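Local structure of period circadian protein homolog 2 (Mus musculus, 3GDI) at residues A[199-213]-A[286-300]. The protein probably acts in the mammalian circadian clock as a transcription regulator whose tandem PAS domains mediate protein-protein interactions, including its own dimerisation. Sequence-based numbering, arbitrary orientation.
Sequences PVLVQLHPSDRPLML and EKTPHPSVQELTEQI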
ATOM      1  N   PRO A 199      11.660   6.466   1.939  1.00 41.55           N
ATOM      2  CA  PRO A 199      12.348   7.106   0.813  1.00 39.82           C
ATOM      3  C   PRO A 199      13.208   6.158   0.009  1.00 40.48           C
ATOM      4  O   PRO A 199      14.032   5.437   0.556  1.00 42.78           O
ATOM      5  CB  PRO A 199      13.189   8.203   1.483  1.00 37.19           C
ATOM      6  CG  PRO A 199      12.436   8.506   2.756  1.00 38.18           C
ATOM      7  CD  PRO A 199      12.051   7.103   3.211  1.00 39.82           C
ATOM      8  N   VAL A 200      13.007   6.173  -1.296  1.00 40.01           N
ATOM      9  CA  VAL A 200      13.781   5.359  -2.212  1.00 40.31           C
ATOM     10  C   VAL A 200      15.244   5.766  -2.109  1.00 41.23           C
ATOM     11  O   VAL A 200      16.132   4.924  -2.011  1.00 44.01           O
ATOM     12  CB  VAL A 200      13.326   5.612  -3.657  1.00 39.64           C
ATOM     13  CG1 VAL A 200      14.300   4.983  -4.644  1.00 39.13           C
ATOM     14  CG2 VAL A 200      11.915   5.080  -3.846  1.00 41.63           C
ATOM     15  N   LEU A 201      15.480   7.073  -2.130  1.00 41.47           N
ATOM     16  CA  LEU A 201      16.823   7.632  -2.080  1.00 41.86           C
ATOM     17  C   LEU A 201      17.659   7.251  -0.870  1.00 41.76           C
ATOM     18  O   LEU A 201      18.885   7.247  -0.936  1.00 39.81           O
ATOM     19  CB  LEU A 201      16.747   9.154  -2.189  1.00 42.79           C
ATOM     20  CG  LEU A 201      16.867   9.697  -3.613  1.00 41.64           C
ATOM     21  CD1 LEU A 201      16.024   8.856  -4.534  1.00 45.22           C
ATOM     22  CD2 LEU A 201      16.437  11.159  -3.660  1.00 41.13           C
ATOM     23  N   VAL A 202      16.996   6.940   0.235  1.00 42.64           N
ATOM     24  CA  VAL A 202      17.698   6.560   1.450  1.00 44.41           C
ATOM     25  C   VAL A 202      18.489   5.267   1.249  1.00 45.86           C
ATOM     26  O   VAL A 202      19.621   5.143   1.724  1.00 48.24           O
ATOM     27  CB  VAL A 202      16.690   6.452   2.645  1.00 45.25           C
ATOM     28  CG1 VAL A 202      17.088   5.367   3.622  1.00 42.94           C
ATOM     29  CG2 VAL A 202      16.652   7.774   3.371  1.00 46.20           C
ATOM     30  N   GLN A 203      17.911   4.321   0.518  1.00 45.52           N
ATOM     31  CA  GLN A 203      18.575   3.047   0.258  1.00 45.65           C
ATOM     32  C   GLN A 203      19.725   3.149  -0.735  1.00 45.66           C
ATOM     33  O   GLN A 203      20.524   2.232  -0.851  1.00 50.15           O
ATOM     34  CB  GLN A 203      17.574   2.028  -0.277  1.00 44.64           C
ATOM     35  CG  GLN A 203      16.423   1.750   0.650  1.00 45.20           C
ATOM     36  CD  GLN A 203      16.878   1.292   2.015  1.00 43.88           C
ATOM     37  OE1 GLN A 203      17.841   0.544   2.141  1.00 47.70           O
ATOM     38  NE2 GLN A 203      16.171   1.723   3.045  1.00 45.61           N
ATOM     39  N   LEU A 204      19.813   4.248  -1.467  1.00 44.40           N
ATOM     40  CA  LEU A 204      20.884   4.379  -2.442  1.00 43.70           C
ATOM     41  C   LEU A 204      22.161   4.895  -1.809  1.00 44.24           C
ATOM     42  O   LEU A 204      22.125   5.606  -0.812  1.00 46.84           O
ATOM     43  CB  LEU A 204      20.457   5.315  -3.583  1.00 43.76           C
ATOM     44  CG  LEU A 204      19.830   4.712  -4.846  1.00 43.84           C
ATOM     45  CD1 LEU A 204      18.666   3.801  -4.525  1.00 41.86           C
ATOM     46  CD2 LEU A 204      19.366   5.844  -5.719  1.00 45.84           C
ATOM     47  N   HIS A 205      23.299   4.524  -2.383  1.00 43.82           N
ATOM     48  CA  HIS A 205      24.566   4.990  -1.868  1.00 45.65           C
ATOM     49  C   HIS A 205      24.542   6.506  -2.009  1.00 46.63           C
ATOM     50  O   HIS A 205      24.045   7.029  -3.003  1.00 45.10           O
ATOM     51  CB  HIS A 205      25.725   4.413  -2.688  1.00 47.56           C
ATOM     52  CG  HIS A 205      27.077   4.841  -2.201  1.00 50.33           C
ATOM     53  ND1 HIS A 205      27.983   3.959  -1.654  1.00 49.99           N
ATOM     54  CD2 HIS A 205      27.646   6.069  -2.117  1.00 50.37           C
ATOM     55  CE1 HIS A 205      29.047   4.626  -1.244  1.00 50.72           C
ATOM     56  NE2 HIS A 205      28.868   5.908  -1.512  1.00 52.66           N
ATOM     57  N   PRO A 206      25.070   7.232  -1.012  1.00 47.96           N
ATOM     58  CA  PRO A 206      25.087   8.698  -1.073  1.00 49.12           C
ATOM     59  C   PRO A 206      25.691   9.304  -2.347  1.00 50.46           C
ATOM     60  O   PRO A 206      25.385  10.436  -2.700  1.00 51.32           O
ATOM     61  CB  PRO A 206      25.845   9.099   0.205  1.00 48.45           C
ATOM     62  CG  PRO A 206      26.573   7.848   0.629  1.00 48.13           C
ATOM     63  CD  PRO A 206      25.597   6.755   0.276  1.00 48.02           C
ATOM     64  N   SER A 207      26.536   8.556  -3.045  1.00 52.93           N
ATOM     65  CA  SER A 207      27.146   9.067  -4.276  1.00 53.83           C
ATOM     66  C   SER A 207      26.335   8.741  -5.533  1.00 53.87           C
ATOM     67  O   SER A 207      26.677   9.183  -6.626  1.00 53.34           O
ATOM     68  CB  SER A 207      28.564   8.515  -4.439  1.00 53.87           C
ATOM     69  OG  SER A 207      29.378   8.891  -3.341  1.00 59.60           O
ATOM     70  N   ASP A 208      25.270   7.961  -5.376  1.00 54.02           N
ATOM     71  CA  ASP A 208      24.424   7.594  -6.500  1.00 53.14           C
ATOM     72  C   ASP A 208      23.042   8.224  -6.362  1.00 54.37           C
ATOM     73  O   ASP A 208      22.129   7.909  -7.120  1.00 56.59           O
ATOM     74  CB  ASP A 208      24.312   6.076  -6.591  1.00 53.19           C
ATOM     75  CG  ASP A 208      25.638   5.415  -6.937  1.00 55.32           C
ATOM     76  OD1 ASP A 208      25.723   4.161  -6.887  1.00 53.64           O
ATOM     77  OD2 ASP A 208      26.596   6.154  -7.265  1.00 54.84           O
ATOM     78  N   ARG A 209      22.889   9.117  -5.391  1.00 53.03           N
ATOM     79  CA  ARG A 209      21.617   9.786  -5.179  1.00 52.71           C
ATOM     80  C   ARG A 209      21.375  10.886  -6.205  1.00 54.38           C
ATOM     81  O   ARG A 209      20.298  10.964  -6.801  1.00 54.98           O
ATOM     82  CB  ARG A 209      21.552  10.353  -3.770  1.00 51.14           C
ATOM     83  CG  ARG A 209      21.330   9.283  -2.761  1.00 50.29           C
ATOM     84  CD  ARG A 209      21.334   9.798  -1.357  1.00 50.30           C
ATOM     85  NE  ARG A 209      21.201   8.667  -0.453  1.00 53.55           N
ATOM     86  CZ  ARG A 209      21.466   8.706   0.845  1.00 56.10           C
ATOM     87  NH1 ARG A 209      21.883   9.833   1.402  1.00 58.41           N
ATOM     88  NH2 ARG A 209      21.328   7.610   1.581  1.00 56.28           N
ATOM     89  N   PRO A 210      22.363  11.770  -6.411  1.00 55.29           N
ATOM     90  CA  PRO A 210      22.157  12.830  -7.401  1.00 54.78           C
ATOM     91  C   PRO A 210      21.836  12.227  -8.774  1.00 54.33           C
ATOM     92  O   PRO A 210      21.165  12.845  -9.598  1.00 55.34           O
ATOM     93  CB  PRO A 210      23.491  13.572  -7.386  1.00 54.42           C
ATOM     94  CG  PRO A 210      23.909  13.452  -5.943  1.00 54.39           C
ATOM     95  CD  PRO A 210      23.594  12.004  -5.630  1.00 54.52           C
ATOM     96  N   LEU A 211      22.318  11.014  -9.016  1.00 54.27           N
ATOM     97  CA  LEU A 211      22.059  10.346 -10.288  1.00 53.87           C
ATOM     98  C   LEU A 211      20.562  10.161 -10.477  1.00 51.83           C
ATOM     99  O   LEU A 211      20.065  10.205 -11.599  1.00 52.60           O
ATOM    100  CB  LEU A 211      22.739   8.973 -10.341  1.00 54.95           C
ATOM    101  CG  LEU A 211      24.251   8.868 -10.571  1.00 57.03           C
ATOM    102  CD1 LEU A 211      25.014   9.681  -9.530  1.00 57.64           C
ATOM    103  CD2 LEU A 211      24.659   7.394 -10.508  1.00 55.80           C
ATOM    104  N   MET A 212      19.850   9.948  -9.375  1.00 49.42           N
ATOM    105  CA  MET A 212      18.411   9.744  -9.440  1.00 50.23           C
ATOM    106  C   MET A 212      17.685  10.893 -10.115  1.00 49.05           C
ATOM    107  O   MET A 212      16.665  10.688 -10.771  1.00 47.98           O
ATOM    108  CB  MET A 212      17.827   9.515  -8.043  1.00 49.94           C
ATOM    109  CG  MET A 212      18.064   8.129  -7.515  1.00 52.68           C
ATOM    110  SD  MET A 212      17.557   6.849  -8.708  1.00 57.15           S
ATOM    111  CE  MET A 212      15.889   6.617  -8.245  1.00 51.95           C
ATOM    112  N   LEU A 213      18.218  12.100  -9.969  1.00 49.53           N
ATOM    113  CA  LEU A 213      17.595  13.264 -10.582  1.00 52.02           C
ATOM    114  C   LEU A 213      17.595  13.139 -12.101  1.00 53.04           C
ATOM    115  O   LEU A 213      16.594  13.433 -12.754  1.00 55.55           O
ATOM    116  CB  LEU A 213      18.331  14.537 -10.180  1.00 53.26           C
ATOM    117  CG  LEU A 213      17.726  15.811 -10.760  1.00 54.61           C
ATOM    118  CD1 LEU A 213      16.321  16.007 -10.206  1.00 55.15           C
ATOM    119  CD2 LEU A 213      18.613  16.994 -10.409  1.00 55.18           C
ATOM    120  N   GLU A 286      18.785   3.282  11.307  1.00118.84           N
ATOM    121  CA  GLU A 286      18.675   4.386  10.368  1.00119.58           C
ATOM    122  C   GLU A 286      18.594   5.694  11.133  1.00119.44           C
ATOM    123  O   GLU A 286      19.094   5.794  12.255  1.00120.25           O
ATOM    124  CB  GLU A 286      17.440   4.212   9.486  1.00120.75           C
ATOM    125  CG  GLU A 286      17.597   3.108   8.460  1.00122.56           C
ATOM    126  CD  GLU A 286      18.876   3.259   7.655  1.00123.48           C
ATOM    127  OE1 GLU A 286      19.086   4.343   7.067  1.00123.37           O
ATOM    128  OE2 GLU A 286      19.671   2.297   7.613  1.00123.84           O
ATOM    129  N   LYS A 287      17.967   6.697  10.532  1.00118.44           N
ATOM    130  CA  LYS A 287      17.843   7.990  11.186  1.00117.41           C
ATOM    131  C   LYS A 287      16.544   8.686  10.822  1.00116.81           C
ATOM    132  O   LYS A 287      15.478   8.068  10.794  1.00116.55           O
ATOM    133  CB  LYS A 287      19.033   8.881  10.813  1.00117.37           C
ATOM    134  CG  LYS A 287      20.365   8.401  11.368  1.00116.96           C
ATOM    135  CD  LYS A 287      20.361   8.409  12.892  1.00116.90           C
ATOM    136  CE  LYS A 287      21.625   7.780  13.458  1.00116.63           C
ATOM    137  NZ  LYS A 287      22.857   8.473  12.989  1.00116.50           N
ATOM    138  N   THR A 288      16.649   9.978  10.544  1.00116.14           N
ATOM    139  CA  THR A 288      15.506  10.802  10.184  1.00115.39           C
ATOM    140  C   THR A 288      15.960  12.038   9.412  1.00114.41           C
ATOM    141  O   THR A 288      15.321  12.436   8.438  1.00114.60           O
ATOM    142  CB  THR A 288      14.733  11.260  11.439  1.00115.77           C
ATOM    143  OG1 THR A 288      14.153  10.120  12.087  1.00115.93           O
ATOM    144  CG2 THR A 288      13.636  12.244  11.065  1.00115.14           C
ATOM    145  N   PRO A 289      17.073  12.662   9.842  1.00113.50           N
ATOM    146  CA  PRO A 289      17.600  13.858   9.176  1.00112.64           C
ATOM    147  C   PRO A 289      17.518  13.811   7.652  1.00111.22           C
ATOM    148  O   PRO A 289      16.614  14.400   7.058  1.00111.45           O
ATOM    149  CB  PRO A 289      19.029  13.923   9.692  1.00113.06           C
ATOM    150  CG  PRO A 289      18.849  13.502  11.119  1.00113.34           C
ATOM    151  CD  PRO A 289      17.918  12.304  10.998  1.00113.48           C
ATOM    152  N   HIS A 290      18.459  13.121   7.019  1.00109.25           N
ATOM    153  CA  HIS A 290      18.449  13.017   5.565  1.00107.57           C
ATOM    154  C   HIS A 290      18.454  14.428   4.970  1.00105.67           C
ATOM    155  O   HIS A 290      17.591  14.779   4.164  1.00106.09           O
ATOM    156  CB  HIS A 290      17.186  12.279   5.117  1.00109.15           C
ATOM    157  CG  HIS A 290      16.874  11.058   5.929  1.00110.49           C
ATOM    158  ND1 HIS A 290      15.632  10.459   5.920  1.00110.37           N
ATOM    159  CD2 HIS A 290      17.643  10.317   6.762  1.00111.14           C
ATOM    160  CE1 HIS A 290      15.649   9.402   6.714  1.00110.84           C
ATOM    161  NE2 HIS A 290      16.857   9.294   7.236  1.00111.70           N
ATOM    162  N   PRO A 291      19.434  15.255   5.361  1.00103.10           N
ATOM    163  CA  PRO A 291      19.551  16.632   4.872  1.00100.57           C
ATOM    164  C   PRO A 291      19.306  16.769   3.374  1.00 97.90           C
ATOM    165  O   PRO A 291      18.339  17.390   2.933  1.00 96.92           O
ATOM    166  CB  PRO A 291      20.982  17.003   5.242  1.00101.67           C
ATOM    167  CG  PRO A 291      21.215  16.214   6.495  1.00102.67           C
ATOM    168  CD  PRO A 291      20.619  14.876   6.151  1.00102.63           C
ATOM    169  N   SER A 292      20.206  16.175   2.604  1.00 95.56           N
ATOM    170  CA  SER A 292      20.147  16.221   1.154  1.00 92.87           C
ATOM    171  C   SER A 292      19.046  15.360   0.545  1.00 90.52           C
ATOM    172  O   SER A 292      18.525  15.686  -0.521  1.00 91.17           O
ATOM    173  CB  SER A 292      21.501  15.805   0.585  1.00 92.74           C
ATOM    174  OG  SER A 292      22.533  16.570   1.175  1.00 92.03           O
ATOM    175  N   VAL A 293      18.693  14.262   1.206  1.00 86.81           N
ATOM    176  CA  VAL A 293      17.650  13.387   0.682  1.00 83.25           C
ATOM    177  C   VAL A 293      16.325  14.119   0.551  1.00 81.76           C
ATOM    178  O   VAL A 293      15.663  14.020  -0.477  1.00 82.88           O
ATOM    179  CB  VAL A 293      17.456  12.141   1.564  1.00 82.54           C
ATOM    180  CG1 VAL A 293      16.225  11.365   1.121  1.00 80.81           C
ATOM    181  CG2 VAL A 293      18.675  11.255   1.456  1.00 81.88           C
ATOM    182  N   GLN A 294      15.936  14.856   1.584  1.00 79.98           N
ATOM    183  CA  GLN A 294      14.684  15.603   1.545  1.00 78.57           C
ATOM    184  C   GLN A 294      14.701  16.540   0.341  1.00 76.46           C
ATOM    185  O   GLN A 294      13.766  16.573  -0.455  1.00 75.17           O
ATOM    186  CB  GLN A 294      14.515  16.427   2.821  1.00 80.31           C
ATOM    187  CG  GLN A 294      14.537  15.614   4.107  1.00 83.65           C
ATOM    188  CD  GLN A 294      14.501  16.494   5.347  1.00 86.34           C
ATOM    189  OE1 GLN A 294      14.525  16.002   6.477  1.00 86.84           O
ATOM    190  NE2 GLN A 294      14.442  17.806   5.139  1.00 87.18           N
ATOM    191  N   GLU A 295      15.785  17.294   0.222  1.00 75.27           N
ATOM    192  CA  GLU A 295      15.973  18.247  -0.863  1.00 74.69           C
ATOM    193  C   GLU A 295      15.828  17.618  -2.244  1.00 71.95           C
ATOM    194  O   GLU A 295      15.065  18.100  -3.085  1.00 71.56           O
ATOM    195  CB  GLU A 295      17.366  18.881  -0.759  1.00 78.54           C
ATOM    196  CG  GLU A 295      17.747  19.756  -1.953  1.00 83.47           C
ATOM    197  CD  GLU A 295      19.257  19.931  -2.106  1.00 86.53           C
ATOM    198  OE1 GLU A 295      19.682  20.635  -3.053  1.00 88.25           O
ATOM    199  OE2 GLU A 295      20.015  19.362  -1.287  1.00 86.38           O
ATOM    200  N   LEU A 296      16.584  16.550  -2.476  1.00 68.62           N
ATOM    201  CA  LEU A 296      16.577  15.854  -3.756  1.00 65.12           C
ATOM    202  C   LEU A 296      15.220  15.204  -4.032  1.00 64.03           C
ATOM    203  O   LEU A 296      14.773  15.129  -5.175  1.00 61.45           O
ATOM    204  CB  LEU A 296      17.683  14.796  -3.765  1.00 63.11           C
ATOM    205  CG  LEU A 296      18.529  14.664  -5.033  1.00 62.89           C
ATOM    206  CD1 LEU A 296      17.635  14.406  -6.231  1.00 63.38           C
ATOM    207  CD2 LEU A 296      19.330  15.935  -5.243  1.00 63.61           C
ATOM    208  N   THR A 297      14.570  14.742  -2.968  1.00 62.59           N
ATOM    209  CA  THR A 297      13.276  14.102  -3.077  1.00 61.08           C
ATOM    210  C   THR A 297      12.225  15.076  -3.598  1.00 62.31           C
ATOM    211  O   THR A 297      11.621  14.838  -4.638  1.00 63.38           O
ATOM    212  CB  THR A 297      12.840  13.525  -1.706  1.00 60.33           C
ATOM    213  OG1 THR A 297      13.623  12.363  -1.407  1.00 57.13           O
ATOM    214  CG2 THR A 297      11.371  13.152  -1.711  1.00 58.00           C
ATOM    215  N   GLU A 298      12.013  16.182  -2.896  1.00 64.18           N
ATOM    216  CA  GLU A 298      11.003  17.143  -3.333  1.00 66.86           C
ATOM    217  C   GLU A 298      11.317  17.675  -4.730  1.00 64.91           C
ATOM    218  O   GLU A 298      10.421  18.060  -5.485  1.00 64.73           O
ATOM    219  CB  GLU A 298      10.892  18.299  -2.328  1.00 70.16           C
ATOM    220  CG  GLU A 298       9.738  19.267  -2.609  1.00 76.50           C
ATOM    221  CD  GLU A 298       9.340  20.096  -1.385  1.00 81.63           C
ATOM    222  OE1 GLU A 298      10.239  20.687  -0.734  1.00 84.47           O
ATOM    223  OE2 GLU A 298       8.126  20.163  -1.078  1.00 80.66           O
ATOM    224  N   GLN A 299      12.598  17.669  -5.070  1.00 62.14           N
ATOM    225  CA  GLN A 299      13.065  18.143  -6.364  1.00 60.55           C
ATOM    226  C   GLN A 299      12.588  17.203  -7.468  1.00 58.54           C
ATOM    227  O   GLN A 299      12.221  17.636  -8.559  1.00 57.55           O
ATOM    228  CB  GLN A 299      14.590  18.202  -6.342  1.00 63.19           C
ATOM    229  CG  GLN A 299      15.226  19.023  -7.431  1.00 66.65           C
ATOM    230  CD  GLN A 299      16.742  18.997  -7.338  1.00 71.82           C
ATOM    231  OE1 GLN A 299      17.313  19.146  -6.249  1.00 72.07           O
ATOM    232  NE2 GLN A 299      17.405  18.809  -8.479  1.00 71.93           N
ATOM    233  N   ILE A 300      12.605  15.907  -7.175  1.00 56.23           N
ATOM    234  CA  ILE A 300      12.175  14.896  -8.130  1.00 53.86           C
ATOM    235  C   ILE A 300      10.650  14.897  -8.227  1.00 54.59           C
ATOM    236  O   ILE A 300      10.094  14.888  -9.326  1.00 53.44           O
ATOM    237  CB  ILE A 300      12.669  13.494  -7.704  1.00 52.83           C
ATOM    238  CG1 ILE A 300      14.187  13.406  -7.878  1.00 52.36           C
ATOM    239  CG2 ILE A 300      11.987  12.420  -8.525  1.00 51.30           C
ATOM    240  CD1 ILE A 300      14.809  12.142  -7.309  1.00 48.92           C
TER
HETATM  241  O   HOH W   1      13.386   9.262  -1.652  1.00 45.74           O
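Val202 sets its CG2 methyl over one face of the His290 ring, a CH-pi contact with CG2 3.9 Å from the ring centroid and 15° off the normal; O of the poorly ordered Thr288 lies over the centre of the opposite face, so the imidazole is sandwiched between a methyl and a carbonyl oxygen. The Arg209 guanidinium is sandwiched too: Val293 CG2 covers one face near the rim, NH1 being its closest atom at 3.5 Å, and Pro206 CA lies against the other. An extended chain from CG to NE carries this group to the weakly bonded helical turn about 200-203 and Leu204 just after it, where NE and NH2 make weak hydrogen bonds to the carbonyl oxygens of Leu201, Val202 and Leu204, the first with Arg209 NE 2.8 Å from Leu201 O. Val293, its CG1 anti to the backbone N (chi1 171°), splits its branches, CG2 to the arginine and CG1 to Leu201 CB at 4.0 Å. The contact joins the second PAS domain, with its five-stranded antiparallel sheet in order 2-1-5-4-3, to the last helix of the fragment, 291-303; the axes of segments 209-213 and 291-300 run nearly parallel, 12° apart. Leu201 is the knob in a hole formed by Val293, Leu296, Thr297 and Ile300; its CD2 meets Leu296 CB at 3.8 Å. Beside it a water accepts from Leu201 N and donates to Thr297 OG1, whose hydroxyl also bonds to Val293 O 2.8 Å away, one turn back. Farther along, Ile300 CD1 touches Met212 CB, and the side chains of Leu213 and Ile300 pass each other in opposite directions, Leu213 CD1 lying 4.1 Å from Ile300 CG1. At the other end, Glu286, poorly ordered, forms a salt bridge to Arg235, while Tyr80 of the second subunit packs on Pro199 and His290.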